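Local atomic coordinates of FACT-Spt16 (Cicer arietinum, PDB entry 5CE6), a protein that belongs to the histone chaperone FACT and probably binds histones H3-H4 through its N-terminal domain to assist transcription. Residues A53-C58 / D171-K176; A57-S62 / R66-T71; S70-L75 / A193-K198; K101-L106 / L123-K128. All blocks are in the same frame, centred on the assembly; numbering follows the deposited sequence.

All four contacts use elements of the N-terminal lobe, where a mixed six-stranded sheet is flanked by helices. Contacts 1 and 2 both start from strand 53-58, share Ala57 and Cys58, and have centres about 12 Å apart. Contact 2 leads from this strand into helix 69-78. Contact 3 takes up that helix, with its centre about 13 Å from that of contact 2, and joins it to helix 188-196. Contact 4 lies at strand 120-125, an outermost strand of the sheet, with its centre about 17 Å from that of contact 1. Along the chain it falls between the two segments of contact 1. Together they trace the lobe from its outer edge toward the metallopeptidase-like domain.

Contact 1: residues A53-C58 / D171-K176; sequences AIAVAC and DLWAEK
The indole of Trp173 meets strand 53-58 with its edge. Ala55 CB lies close to the ring plane and sits 3.9 Å from Trp173 CZ2. Ala57 CB, 4.3 Å from Trp173 CD1, comes in obliquely. Outside the two segments, Ile86 and Val88 of the neighbouring strand and Ile140 of helix 133-145 also touch the indole. A water is the other in-plane neighbour at the edge. It accepts the N-H of the ring, with Trp173 NE1 3.0 Å from its oxygen, and makes only a weak, long bond to Ala55 O. The buried NE1 is thus satisfied by water rather than by the protein. CG of Trp173 is anti to the backbone N (chi1 174°), which carries the ring off the helix toward the strand. The two alanines give it room: their small side chains let a large ring lie between helix and sheet. Val56 and Cys58, the alternate residues, turn to helix 69-78 instead. Strand 53-58 therefore has helices on both of its sides, 168-179 with 133-145 on one and 69-78 on the other. This is the layered alpha/beta/alpha arrangement of the SPT16 N-terminal lobe.

Contact 2: residues A57-S62 / R66-T71; sequences ACPPPS and RYLKST. With ACT (acetate ion), chain B.
Cys58 SG lies against the first turn of helix 69-78. It is 3.6 Å from Thr71 N and 3.7 Å from Thr71 OG1, and Ser70 OG is close by as well. These are packing contacts, not hydrogen bonds. Beside them Pro59 CD meets Leu68 CD1 at 3.5 Å, methyl against ring carbon. In one of its two conformers Ser70 OG bonds to Glu163 OE1; Ala57 O, 3.2 Å from Ser70 OG, is at most a weak second acceptor.

Behind this first shell an acetate, probably from the crystallisation liquor, sits at the start of the helix. Leu68 holds the N-cap position, and its N-H donates to acetate O at 2.8 Å with an angle of 169°, nearly straight. Arg305 also bonds to the acetate. The methyl CG2 of Thr71 rests against the acetate carbon at 3.5 Å. Thr71 serves both shells because OG1 is anti to its carbonyl carbon (chi1 -68°), on the Cys58 side, while CG2 leads to the acetate. A glycine in place of Thr71 would probably leave one flank of Cys58 SG without its hydroxyl neighbour and the acetate without its methyl support.

The contact sits where strand 53-58 runs out and the chain turns back into helix 69-78, packed on the sheet: Pro59 and Ala57 touch Leu170 of helix 168-179, and Cys58 pairs through its backbone with Thr85 of strand 85-89.

Contact 3: residues S70-L75 / A193-K198; sequences STALFL and ALFAAK
Phe195, on helix 188-196, reaches to the flank of helix 69-78. Its ring carbon CZ is 3.8 Å from Leu73 CA, so the ring presses on the helix backbone itself as well as on side chains. Its neighbour CE2 meets Ala72 CB at 4.1 Å. Both approaches are oblique to the ring. The small side chain of Ala72 lets the aromatic ring come this near.

The side chains of Leu73 and Phe195 cross at about a right angle. In Phe195, CG is anti to the carbonyl carbon (chi1 -61°), which sends the ring out toward the other helix. Leu73 instead has CG anti to the backbone N (chi1 -179°), and its CD1 methyl comes to 4.0 Å from Phe195 CZ. Trp76, one turn on from Ala72, meets Phe195 edge-to-face.

Lys198 folds back onto Phe195. Its NZ donates to Phe195 O at 2.9 Å, with the donor tilted 29° from the carbonyl plane, and forms a salt bridge with Glu385. The arrangement is an apolar helix-to-helix contact in which one phenylalanine ring rests on the flank of the other helix. It lies at the junction of the N-terminal lobe and the metallopeptidase-like domain, where Phe195 also touches Glu382 and Ala72 touches Ile381. This is consistent with the two-part, aminopeptidase-like build expected of the Spt16 N-terminal domain.

Contact 4: residues K101-L106 / L123-K128; sequences KKASIL and LHVKPK
Leu123 points from its strand into helix 101-106 and meets Ala103 and Leu106. From CB the side chain heads for the helix, with CG anti to the carbonyl carbon (chi1 -61°). At CG it forks. The CD1 methyl goes to Ala103: it lies 3.3 Å from Ala103 O and 4.2 Å from Ala103 CB. The CD2 methyl turns to Leu106, 3.9 Å from Leu106 CB and 4.1 Å from Leu106 CD1. The two leucine side chains run at a slant to each other. Leu123 thus straddles one turn of the helix.

The short axes are 8.6 Å apart at closest approach and make an angle of 160°, so helix and strand run nearly antiparallel. This fits a beta-alpha-beta crossover: strand 93-98 leads through helices 100-106 and 110-117 into strand 120-125, which lies parallel beside it. Leu106 and Leu123 both touch Val96 of that first strand, so the helix is packed on the crossover pair.

An alanine in place of Leu123 would probably cost Leu106 its methyl partner and open a gap between helix and edge strand.

Two residues along, Val125 adds a smaller contact. Its CG2 methyl touches Ala103 CB at 3.8 Å. Ala103 is buried, and its short side chain meets both Leu123 and Val125.

Contact 1: residues A53-C58 / D171-K176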
loop_
_atom_site.group_PDB
_atom_site.type_symbol
_atom_site.label_atom_id
_atom_site.label_comp_id
_atom_site.label_asym_id
_atom_site.label_seq_id
_atom_site.Cartn_x
_atom_site.Cartn_y
_atom_site.Cartn_z
ATOM N N ALA A 53 8.382 23.385 10.533
ATOM C CA ALA A 53 7.759 22.417 11.426
ATOM C C ALA A 53 6.834 21.507 10.622
ATOM O O ALA A 53 6.349 21.906 9.563
ATOM C CB ALA A 53 6.989 23.135 12.530
ATOM N N ILE A 54 6.596 20.288 11.106
ATOM C CA ILE A 54 5.726 19.343 10.405
ATOM C C ILE A 54 4.697 18.760 11.363
ATOM O O ILE A 54 5.054 18.271 12.438
ATOM C CB ILE A 54 6.539 18.186 9.779
ATOM C CG1 ILE A 54 7.495 18.733 8.713
ATOM C CG2 ILE A 54 5.612 17.116 9.186
ATOM C CD1 ILE A 54 8.554 17.749 8.284
ATOM N N ALA A 55 3.424 18.829 10.977
ATOM C CA ALA A 55 2.333 18.350 11.822
ATOM C C ALA A 55 1.700 17.123 11.203
ATOM O O ALA A 55 1.325 17.138 10.023
ATOM C CB ALA A 55 1.276 19.443 12.006
ATOM N N VAL A 56 1.582 16.053 11.987
ATOM C CA VAL A 56 0.847 14.876 11.534
ATOM C C VAL A 56 -0.228 14.570 12.564
ATOM O O VAL A 56 -0.041 14.819 13.759
ATOM C CB VAL A 56 1.754 13.636 11.295
ATOM C CG1 VAL A 56 2.955 14.004 10.431
ATOM C CG2 VAL A 56 2.213 13.025 12.611
ATOM N N ALA A 57 -1.360 14.047 12.105
ATOM C CA ALA A 57 -2.483 13.806 13.005
ATOM C C ALA A 57 -3.300 12.605 12.555
ATOM O O ALA A 57 -3.558 12.431 11.361
ATOM C CB ALA A 57 -3.362 15.047 13.102
ATOM N N CYS A 58 -3.682 11.770 13.514
ATOM C CA CYS A 58 -4.439 10.556 13.238
ATOM C C CYS A 58 -5.786 10.604 13.939
ATOM O O CYS A 58 -5.875 11.047 15.077
ATOM C CB CYS A 58 -3.661 9.334 13.709
ATOM S SG CYS A 58 -2.152 9.115 12.775
ATOM N N ASP A 171 -10.550 17.924 13.224
ATOM C CA ASP A 171 -11.324 19.040 12.683
ATOM C C ASP A 171 -10.873 20.358 13.293
ATOM O O ASP A 171 -10.613 21.336 12.585
ATOM C CB ASP A 171 -12.820 18.845 12.955
ATOM C CG ASP A 171 -13.491 17.939 11.944
ATOM O OD1 ASP A 171 -12.935 17.760 10.840
ATOM O OD2 ASP A 171 -14.585 17.418 12.254
ATOM N N LEU A 172 -10.779 20.378 14.619
ATOM C CA LEU A 172 -10.381 21.580 15.328
ATOM C C LEU A 172 -8.946 21.965 14.978
ATOM O O LEU A 172 -8.650 23.137 14.713
ATOM C CB LEU A 172 -10.540 21.383 16.841
ATOM C CG LEU A 172 -10.127 22.557 17.733
ATOM C CD1 LEU A 172 -10.884 23.812 17.341
ATOM C CD2 LEU A 172 -10.358 22.239 19.209
ATOM N N TRP A 173 -8.061 20.972 14.968
ATOM C CA TRP A 173 -6.654 21.208 14.682
ATOM C C TRP A 173 -6.477 21.812 13.294
ATOM O O TRP A 173 -5.742 22.783 13.119
ATOM C CB TRP A 173 -5.861 19.901 14.813
ATOM C CG TRP A 173 -4.416 19.999 14.401
ATOM C CD1 TRP A 173 -3.813 19.331 13.370
ATOM C CD2 TRP A 173 -3.393 20.802 15.007
ATOM N NE1 TRP A 173 -2.486 19.671 13.296
ATOM C CE2 TRP A 173 -2.199 20.568 14.291
ATOM C CE3 TRP A 173 -3.369 21.694 16.086
ATOM C CZ2 TRP A 173 -0.993 21.197 14.618
ATOM C CZ3 TRP A 173 -2.170 22.320 16.410
ATOM C CH2 TRP A 173 -0.998 22.065 15.680
ATOM N N ALA A 174 -7.155 21.230 12.311
ATOM C CA ALA A 174 -7.075 21.729 10.945
ATOM C C ALA A 174 -7.562 23.169 10.874
ATOM O O ALA A 174 -6.981 23.994 10.163
ATOM C CB ALA A 174 -7.876 20.842 10.002
ATOM N N GLU A 175 -8.619 23.475 11.626
ATOM C CA GLU A 175 -9.166 24.829 11.660
ATOM C C GLU A 175 -8.194 25.800 12.319
ATOM O O GLU A 175 -8.050 26.940 11.879
ATOM C CB GLU A 175 -10.523 24.859 12.375
ATOM C CG GLU A 175 -11.199 26.227 12.356
ATOM C CD GLU A 175 -12.719 26.145 12.382
ATOM O OE1 GLU A 175 -13.261 25.177 12.962
ATOM O OE2 GLU A 175 -13.369 27.051 11.813
ATOM N N LYS A 176 -7.518 25.340 13.369
ATOM C CA LYS A 176 -6.558 26.175 14.080
ATOM C C LYS A 176 -5.280 26.430 13.274
ATOM O O LYS A 176 -4.694 27.513 13.356
ATOM C CB LYS A 176 -6.223 25.570 15.448
ATOM C CG LYS A 176 -7.341 25.742 16.474
ATOM C CD LYS A 176 -6.906 25.333 17.876
ATOM C CE LYS A 176 -7.956 25.702 18.928
ATOM N NZ LYS A 176 -8.078 27.165 19.125
HETATM O O HOH W 1 -1.853 18.272 10.765
#

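Contact 2: residues A57-S62 / R66-T71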
loop_
_atom_site.group_PDB
_atom_site.type_symbol
_atom_site.label_atom_id
_atom_site.label_comp_id
_atom_site.label_asym_id
_atom_site.label_seq_id
_atom_site.Cartn_x
_atom_site.Cartn_y
_atom_site.Cartn_z
ATOM N N ALA A 57 -1.360 14.047 12.105
ATOM C CA ALA A 57 -2.483 13.806 13.005
ATOM C C ALA A 57 -3.300 12.605 12.555
ATOM O O ALA A 57 -3.558 12.431 11.361
ATOM C CB ALA A 57 -3.362 15.047 13.102
ATOM N N CYS A 58 -3.682 11.770 13.514
ATOM C CA CYS A 58 -4.439 10.556 13.238
ATOM C C CYS A 58 -5.786 10.604 13.939
ATOM O O CYS A 58 -5.875 11.047 15.077
ATOM C CB CYS A 58 -3.661 9.334 13.709
ATOM S SG CYS A 58 -2.152 9.115 12.775
ATOM N N PRO A 59 -6.842 10.144 13.252
ATOM C CA PRO A 59 -8.217 10.168 13.754
ATOM C C PRO A 59 -8.478 9.063 14.775
ATOM O O PRO A 59 -7.622 8.207 14.966
ATOM C CB PRO A 59 -9.046 9.919 12.481
ATOM C CG PRO A 59 -8.184 9.090 11.646
ATOM C CD PRO A 59 -6.767 9.570 11.897
ATOM N N PRO A 60 -9.648 9.092 15.442
ATOM C CA PRO A 60 -10.033 7.986 16.327
ATOM C C PRO A 60 -10.077 6.665 15.562
ATOM O O PRO A 60 -10.117 6.687 14.332
ATOM C CB PRO A 60 -11.446 8.379 16.775
ATOM C CG PRO A 60 -11.463 9.870 16.693
ATOM C CD PRO A 60 -10.610 10.209 15.502
ATOM N N PRO A 61 -10.041 5.526 16.275
ATOM C CA PRO A 61 -10.062 4.242 15.564
ATOM C C PRO A 61 -11.319 4.100 14.709
ATOM O O PRO A 61 -12.389 4.527 15.144
ATOM C CB PRO A 61 -10.086 3.217 16.699
ATOM C CG PRO A 61 -9.480 3.920 17.865
ATOM C CD PRO A 61 -9.910 5.353 17.733
ATOM N N SER A 62 -11.187 3.531 13.515
ATOM C CA SER A 62 -12.328 3.321 12.624
ATOM C C SER A 62 -12.246 1.955 11.957
ATOM O O SER A 62 -11.227 1.274 12.054
ATOM C CB SER A 62 -12.394 4.410 11.554
ATOM O OG SER A 62 -12.518 5.692 12.140
ATOM N N ARG A 66 -9.238 2.397 5.087
ATOM C CA ARG A 66 -8.409 3.456 4.524
ATOM C C ARG A 66 -7.004 3.426 5.106
ATOM O O ARG A 66 -6.820 3.163 6.294
ATOM C CB ARG A 66 -9.042 4.826 4.778
ATOM N N TYR A 67 -6.014 3.677 4.256
ATOM C CA TYR A 67 -4.631 3.803 4.697
ATOM C C TYR A 67 -4.302 5.274 4.824
ATOM O O TYR A 67 -4.675 6.073 3.962
ATOM C CB TYR A 67 -3.680 3.141 3.700
ATOM C CG TYR A 67 -3.684 1.637 3.798
ATOM C CD1 TYR A 67 -4.746 0.899 3.300
ATOM C CD2 TYR A 67 -2.631 0.954 4.391
ATOM C CE1 TYR A 67 -4.764 -0.476 3.392
ATOM C CE2 TYR A 67 -2.643 -0.422 4.499
ATOM C CZ TYR A 67 -3.713 -1.133 3.986
ATOM O OH TYR A 67 -3.747 -2.507 4.084
ATOM N N LEU A 68 -3.629 5.639 5.913
ATOM C CA LEU A 68 -3.213 7.018 6.090
ATOM C C LEU A 68 -1.715 7.106 6.182
ATOM O O LEU A 68 -1.080 6.355 6.924
ATOM C CB LEU A 68 -3.815 7.617 7.357
ATOM C CG LEU A 68 -5.320 7.830 7.383
ATOM C CD1 LEU A 68 -5.713 8.499 8.692
ATOM C CD2 LEU A 68 -5.736 8.677 6.198
ATOM N N LYS A 69 -1.150 8.037 5.427
ATOM C CA LYS A 69 0.266 8.315 5.523
ATOM C C LYS A 69 0.639 8.763 6.945
ATOM O O LYS A 69 1.730 8.483 7.421
ATOM C CB LYS A 69 0.647 9.378 4.497
ATOM C CG LYS A 69 2.135 9.512 4.266
ATOM C CD LYS A 69 2.435 10.419 3.079
ATOM C CE LYS A 69 3.031 9.642 1.902
ATOM N NZ LYS A 69 2.037 8.783 1.185
ATOM N N SER A 70 -0.262 9.458 7.627
ATOM C CA SER A 70 0.031 9.885 8.992
ATOM C C SER A 70 0.131 8.672 9.911
ATOM O O SER A 70 0.999 8.608 10.784
ATOM C CB SER A 70 -1.055 10.826 9.495
ATOM O OG SER A 70 -2.323 10.230 9.324
ATOM N N THR A 71 -0.770 7.712 9.717
ATOM C CA THR A 71 -0.723 6.473 10.487
ATOM C C THR A 71 0.581 5.737 10.203
ATOM O O THR A 71 1.244 5.236 11.112
ATOM C CB THR A 71 -1.919 5.575 10.171
ATOM O OG1 THR A 71 -3.112 6.196 10.673
ATOM C CG2 THR A 71 -1.757 4.210 10.834
HETATM C C ACT B . -2.137 2.683 7.691
HETATM O O ACT B . -3.107 3.471 7.673
HETATM O OXT ACT B . -2.341 1.567 8.223
HETATM C CH3 ACT B . -0.808 3.069 7.113
#

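Contact 3: residues S70-L75 / A193-K198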
loop_
_atom_site.group_PDB
_atom_site.type_symbol
_atom_site.label_atom_id
_atom_site.label_comp_id
_atom_site.label_asym_id
_atom_site.label_seq_id
_atom_site.Cartn_x
_atom_site.Cartn_y
_atom_site.Cartn_z
ATOM N N SER A 70 -0.262 9.458 7.627
ATOM C CA SER A 70 0.031 9.885 8.992
ATOM C C SER A 70 0.131 8.672 9.911
ATOM O O SER A 70 0.999 8.608 10.784
ATOM C CB SER A 70 -1.055 10.826 9.495
ATOM O OG SER A 70 -2.323 10.230 9.324
ATOM N N THR A 71 -0.770 7.712 9.717
ATOM C CA THR A 71 -0.723 6.473 10.487
ATOM C C THR A 71 0.581 5.737 10.203
ATOM O O THR A 71 1.244 5.236 11.112
ATOM C CB THR A 71 -1.919 5.575 10.171
ATOM O OG1 THR A 71 -3.112 6.196 10.673
ATOM C CG2 THR A 71 -1.757 4.210 10.834
ATOM N N ALA A 72 0.958 5.706 8.934
ATOM C CA ALA A 72 2.212 5.075 8.542
ATOM C C ALA A 72 3.426 5.680 9.249
ATOM O O ALA A 72 4.340 4.955 9.644
ATOM C CB ALA A 72 2.379 5.131 7.029
ATOM N N LEU A 73 3.443 7.001 9.416
ATOM C CA LEU A 73 4.551 7.636 10.127
ATOM C C LEU A 73 4.632 7.169 11.579
ATOM O O LEU A 73 5.717 6.838 12.065
ATOM C CB LEU A 73 4.473 9.164 10.055
ATOM C CG LEU A 73 5.630 9.860 10.771
ATOM C CD1 LEU A 73 6.963 9.495 10.138
ATOM C CD2 LEU A 73 5.444 11.372 10.816
ATOM N N PHE A 74 3.494 7.158 12.278
ATOM C CA PHE A 74 3.470 6.629 13.638
ATOM C C PHE A 74 3.951 5.183 13.717
ATOM O O PHE A 74 4.729 4.846 14.597
ATOM C CB PHE A 74 2.077 6.744 14.263
ATOM C CG PHE A 74 1.758 8.106 14.796
ATOM C CD1 PHE A 74 2.201 8.490 16.058
ATOM C CD2 PHE A 74 0.980 8.983 14.066
ATOM C CE1 PHE A 74 1.895 9.744 16.569
ATOM C CE2 PHE A 74 0.658 10.241 14.570
ATOM C CZ PHE A 74 1.114 10.621 15.819
ATOM N N LEU A 75 3.481 4.333 12.804
ATOM C CA LEU A 75 3.932 2.941 12.758
ATOM C C LEU A 75 5.428 2.840 12.465
ATOM O O LEU A 75 6.147 2.035 13.068
ATOM C CB LEU A 75 3.127 2.164 11.696
ATOM C CG LEU A 75 1.686 1.859 12.113
ATOM C CD1 LEU A 75 0.863 1.394 10.921
ATOM C CD2 LEU A 75 1.672 0.792 13.191
ATOM N N ALA A 193 9.313 9.846 -0.141
ATOM C CA ALA A 193 10.741 9.622 -0.340
ATOM C C ALA A 193 11.341 8.914 0.874
ATOM O O ALA A 193 12.140 7.991 0.741
ATOM C CB ALA A 193 11.453 10.946 -0.594
ATOM N N LEU A 194 10.946 9.356 2.064
ATOM C CA LEU A 194 11.436 8.775 3.302
ATOM C C LEU A 194 11.101 7.291 3.430
ATOM O O LEU A 194 11.942 6.492 3.853
ATOM C CB LEU A 194 10.852 9.539 4.498
ATOM C CG LEU A 194 11.407 9.192 5.871
ATOM C CD1 LEU A 194 12.896 9.497 5.947
ATOM C CD2 LEU A 194 10.652 9.991 6.923
ATOM N N PHE A 195 9.876 6.924 3.059
ATOM C CA PHE A 195 9.426 5.540 3.201
ATOM C C PHE A 195 9.849 4.675 2.007
ATOM O O PHE A 195 9.715 3.459 2.061
ATOM C CB PHE A 195 7.904 5.446 3.328
ATOM C CG PHE A 195 7.326 6.170 4.522
ATOM C CD1 PHE A 195 8.051 6.310 5.701
ATOM C CD2 PHE A 195 6.048 6.714 4.450
ATOM C CE1 PHE A 195 7.499 6.982 6.796
ATOM C CE2 PHE A 195 5.487 7.387 5.539
ATOM C CZ PHE A 195 6.220 7.520 6.713
ATOM N N ALA A 196 10.388 5.297 0.958
ATOM C CA ALA A 196 10.598 4.608 -0.328
ATOM C C ALA A 196 11.588 3.443 -0.298
ATOM O O ALA A 196 11.328 2.383 -0.872
ATOM C CB ALA A 196 11.004 5.604 -1.410
ATOM N N ALA A 197 12.734 3.646 0.340
ATOM C CA ALA A 197 13.742 2.591 0.420
ATOM C C ALA A 197 13.685 1.900 1.783
ATOM O O ALA A 197 13.934 2.517 2.816
ATOM C CB ALA A 197 15.135 3.148 0.159
ATOM N N LYS A 198 13.360 0.611 1.767
ATOM C CA LYS A 198 13.191 -0.152 3.003
ATOM C C LYS A 198 14.523 -0.643 3.568
ATOM O O LYS A 198 15.463 -0.955 2.819
ATOM C CB LYS A 198 12.284 -1.363 2.751
ATOM C CG LYS A 198 10.779 -1.091 2.849
ATOM C CD LYS A 198 10.276 -0.289 1.682
ATOM C CE LYS A 198 8.781 0.036 1.830
ATOM N NZ LYS A 198 8.447 1.157 0.929
#

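Contact 4: residues K101-L106 / L123-K128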
loop_
_atom_site.group_PDB
_atom_site.type_symbol
_atom_site.label_atom_id
_atom_site.label_comp_id
_atom_site.label_asym_id
_atom_site.label_seq_id
_atom_site.Cartn_x
_atom_site.Cartn_y
_atom_site.Cartn_z
ATOM N N LYS A 101 -2.882 8.011 28.767
ATOM C CA LYS A 101 -2.362 6.661 28.564
ATOM C C LYS A 101 -1.249 6.622 27.519
ATOM O O LYS A 101 -0.218 5.974 27.720
ATOM C CB LYS A 101 -3.490 5.706 28.171
ATOM N N LYS A 102 -1.457 7.321 26.408
ATOM C CA LYS A 102 -0.454 7.373 25.348
ATOM C C LYS A 102 0.752 8.194 25.798
ATOM O O LYS A 102 1.893 7.904 25.438
ATOM C CB LYS A 102 -1.060 7.942 24.061
ATOM C CG LYS A 102 -2.192 7.090 23.486
ATOM C CD LYS A 102 -2.615 7.561 22.110
ATOM C CE LYS A 102 -3.741 6.701 21.544
ATOM N NZ LYS A 102 -5.071 7.098 22.073
ATOM N N ALA A 103 0.498 9.213 26.607
ATOM C CA ALA A 103 1.574 10.054 27.112
ATOM C C ALA A 103 2.516 9.286 28.041
ATOM O O ALA A 103 3.730 9.482 27.998
ATOM C CB ALA A 103 1.009 11.270 27.814
ATOM N N SER A 104 1.955 8.427 28.886
ATOM C CA SER A 104 2.766 7.618 29.795
ATOM C C SER A 104 3.636 6.656 28.994
ATOM O O SER A 104 4.745 6.313 29.398
ATOM C CB SER A 104 1.876 6.835 30.759
ATOM O OG SER A 104 1.135 7.708 31.592
ATOM N N ILE A 105 3.121 6.230 27.848
ATOM C CA ILE A 105 3.862 5.357 26.955
ATOM C C ILE A 105 4.997 6.128 26.282
ATOM O O ILE A 105 6.121 5.634 26.181
ATOM C CB ILE A 105 2.932 4.748 25.889
ATOM C CG1 ILE A 105 1.886 3.853 26.552
ATOM C CG2 ILE A 105 3.739 3.963 24.858
ATOM C CD1 ILE A 105 0.739 3.477 25.641
ATOM N N LEU A 106 4.703 7.349 25.845
ATOM C CA LEU A 106 5.680 8.163 25.123
ATOM C C LEU A 106 6.781 8.740 26.011
ATOM O O LEU A 106 7.781 9.244 25.506
ATOM C CB LEU A 106 4.980 9.278 24.340
ATOM C CG LEU A 106 4.171 8.817 23.133
ATOM C CD1 LEU A 106 3.353 9.945 22.530
ATOM C CD2 LEU A 106 5.088 8.210 22.069
ATOM N N LEU A 123 4.954 16.550 26.037
ATOM C CA LEU A 123 3.690 15.824 25.989
ATOM C C LEU A 123 2.551 16.675 26.534
ATOM O O LEU A 123 2.593 17.126 27.676
ATOM C CB LEU A 123 3.803 14.499 26.747
ATOM C CG LEU A 123 4.861 13.550 26.176
ATOM C CD1 LEU A 123 5.023 12.322 27.052
ATOM C CD2 LEU A 123 4.492 13.136 24.766
ATOM N N HIS A 124 1.546 16.912 25.699
ATOM C CA HIS A 124 0.372 17.671 26.110
ATOM C C HIS A 124 -0.771 16.688 26.299
ATOM O O HIS A 124 -1.272 16.125 25.328
ATOM C CB HIS A 124 0.007 18.695 25.031
ATOM C CG HIS A 124 1.145 19.583 24.630
ATOM N ND1 HIS A 124 1.317 20.847 25.154
ATOM C CD2 HIS A 124 2.166 19.394 23.762
ATOM C CE1 HIS A 124 2.395 21.398 24.626
ATOM N NE2 HIS A 124 2.931 20.535 23.779
ATOM N N VAL A 125 -1.176 16.469 27.548
ATOM C CA VAL A 125 -2.193 15.462 27.850
ATOM C C VAL A 125 -3.600 16.023 27.696
ATOM O O VAL A 125 -3.950 17.015 28.347
ATOM C CB VAL A 125 -2.053 14.939 29.295
ATOM C CG1 VAL A 125 -3.204 13.996 29.631
ATOM C CG2 VAL A 125 -0.712 14.255 29.495
ATOM N N LYS A 126 -4.407 15.382 26.852
ATOM C CA LYS A 126 -5.802 15.785 26.676
ATOM C C LYS A 126 -6.755 14.915 27.488
ATOM O O LYS A 126 -6.796 13.691 27.314
ATOM C CB LYS A 126 -6.212 15.736 25.200
ATOM C CG LYS A 126 -7.579 16.370 24.928
ATOM C CD LYS A 126 -8.114 15.984 23.559
ATOM C CE LYS A 126 -8.656 14.563 23.564
ATOM N NZ LYS A 126 -9.887 14.424 24.399
ATOM N N PRO A 127 -7.529 15.550 28.377
ATOM C CA PRO A 127 -8.627 14.907 29.110
ATOM C C PRO A 127 -9.640 14.341 28.118
ATOM O O PRO A 127 -9.822 14.931 27.051
ATOM C CB PRO A 127 -9.251 16.065 29.895
ATOM C CG PRO A 127 -8.173 17.097 29.987
ATOM C CD PRO A 127 -7.394 16.976 28.712
ATOM N N LYS A 128 -10.279 13.224 28.461
ATOM C CA LYS A 128 -11.199 12.536 27.551
ATOM C C LYS A 128 -12.336 13.430 27.056
ATOM O O LYS A 128 -12.735 13.357 25.894
ATOM C CB LYS A 128 -11.776 11.285 28.224
#